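Local coordinates for chorismate synthase (Aquifex aeolicus, PDB 1Q1L) that catalyses the FMNH2-dependent anti-1,4-elimination of phosphate from 5-enolpyruvylshikimate-3-phosphate to give chorismate, the last step of the shikimate pathway, at the interface of chains A and B. Coordinates in Å, arbitrary orientation; residue numbers count along the deposited sequence, not the author numbering. Chains: chain A/B, Chorismate synthase.

The interface of chains A and B. Residues chain A 228-230, 321-324; chain B 274-275, 277-278.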
# COMPACT_ATOMS: atom_id res chain seq x y z
N GLY A 228 -9.93 -31.64 13.07
CA GLY A 228 -9.57 -30.24 13.10
C GLY A 228 -8.91 -30.00 14.45
O GLY A 228 -8.59 -30.96 15.15
N GLY A 229 -8.72 -28.74 14.82
CA GLY A 229 -8.10 -28.47 16.10
C GLY A 229 -8.03 -27.00 16.45
O GLY A 229 -8.34 -26.12 15.64
N VAL A 230 -7.63 -26.73 17.69
CA VAL A 230 -7.51 -25.36 18.16
C VAL A 230 -6.19 -25.20 18.87
O VAL A 230 -5.76 -26.08 19.62
CB VAL A 230 -8.65 -25.02 19.15
CG1 VAL A 230 -8.43 -23.63 19.71
CG2 VAL A 230 -9.99 -25.12 18.45
N VAL A 321 -6.81 -19.83 17.89
CA VAL A 321 -7.05 -20.11 16.49
C VAL A 321 -7.70 -21.46 16.22
O VAL A 321 -7.25 -22.49 16.72
CB VAL A 321 -5.72 -20.02 15.71
CG1 VAL A 321 -5.96 -20.08 14.22
CG2 VAL A 321 -4.98 -18.74 16.10
N ALA A 322 -8.76 -21.45 15.41
CA ALA A 322 -9.50 -22.66 15.08
C ALA A 322 -9.24 -23.15 13.66
O ALA A 322 -9.42 -22.40 12.69
CB ALA A 322 -10.99 -22.42 15.29
N MSE A 323 -8.83 -24.40 13.54
CA MSE A 323 -8.56 -25.00 12.23
C MSE A 323 -9.59 -26.08 11.93
O MSE A 323 -9.77 -27.01 12.71
CB MSE A 323 -7.16 -25.63 12.22
CG MSE A 323 -6.78 -26.18 10.86
SE MSE A 323 -5.25 -27.33 10.95
CE MSE A 323 -6.20 -28.99 11.26
N LYS A 324 -10.27 -25.96 10.79
CA LYS A 324 -11.29 -26.93 10.42
C LYS A 324 -10.64 -28.23 9.98
O LYS A 324 -9.45 -28.26 9.66
CB LYS A 324 -12.16 -26.39 9.29
CG LYS A 324 -11.50 -26.43 7.91
CD LYS A 324 -12.46 -25.95 6.84
CE LYS A 324 -12.03 -26.40 5.44
NZ LYS A 324 -10.71 -25.86 5.02
N GLY B 274 -16.88 -21.98 12.39
CA GLY B 274 -15.82 -21.50 13.26
C GLY B 274 -15.17 -22.51 14.18
O GLY B 274 -14.78 -23.60 13.77
N PHE B 275 -15.03 -22.13 15.45
CA PHE B 275 -14.43 -22.99 16.46
C PHE B 275 -15.18 -24.32 16.55
O PHE B 275 -14.58 -25.35 16.86
CB PHE B 275 -14.39 -22.27 17.81
CG PHE B 275 -13.28 -21.24 17.92
CD1 PHE B 275 -12.05 -21.58 18.47
CD2 PHE B 275 -13.45 -19.96 17.41
CE1 PHE B 275 -11.00 -20.66 18.51
CE2 PHE B 275 -12.40 -19.02 17.44
CZ PHE B 275 -11.18 -19.38 17.99
N ALA B 277 -16.44 -25.95 14.06
CA ALA B 277 -15.98 -26.78 12.96
C ALA B 277 -14.68 -27.48 13.36
O ALA B 277 -14.42 -28.61 12.94
CB ALA B 277 -15.76 -25.93 11.71
N ALA B 278 -13.88 -26.81 14.17
CA ALA B 278 -12.60 -27.36 14.62
C ALA B 278 -12.79 -28.57 15.53
O ALA B 278 -11.85 -29.33 15.76
CB ALA B 278 -11.81 -26.28 15.34
O HOH W 1 -12.04 -31.71 14.57
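B:Phe275 lays its ring against A:Ala322 where two subunits of the chorismate synthase homotetramer, a beta-alpha-beta sandwich enzyme, meet about a two-fold axis. The phenylalanine belongs to the 3-10 helix 274-279 of chain B, which packs on strands 229-236 and 317-323 of chain A. Its CB turns CG away from its own carbonyl carbon and toward the side of the backbone N (chi1 -78°), carrying the ring toward the neighbouring strand, and chi2 (-94°) turns one face to A:Ala322. The methyl of that alanine, CB, sits 3.4 Å above the ring plane, displaced toward the rim. CD1 makes the tightest approach, 3.5 Å from A:Ala322 CB, and lies 4.1 Å from A:Val230 CG2. CG and CE1 are each 3.7 Å from A:Ala322 CB, with CD2 and CZ farther from the same methyl; A:Val230 CG1 is more loosely placed by CE1, the two side chains crossing at about a right angle. Alanine suits the strand position because its short methyl lets a flat ring come down in a CH-pi contact, whereas the branched A:Val230 sets its two methyls alongside CD1 and CE1. A leucine here, lacking the flat ring, would probably leave the A:Ala322 methyl without its CH-pi partner and A:Val230 with thinner contact.

One helical turn on, B:Ala278 is small enough to bring its CB to 3.4 Å from the carbonyl O of A:Met323, a selenomethionine, and close to A:Gly229 O; the same methyl packs on A:Val230 CG2 and A:Ala322 CB. No direct polar bond joins the chains here. Water 1 bridges instead, 2.6 Å from A:Gly228 N and 2.7 Å from B:Ala278 O, and A:Gly228 and A:Gly229 keep side chains away from that carbonyl.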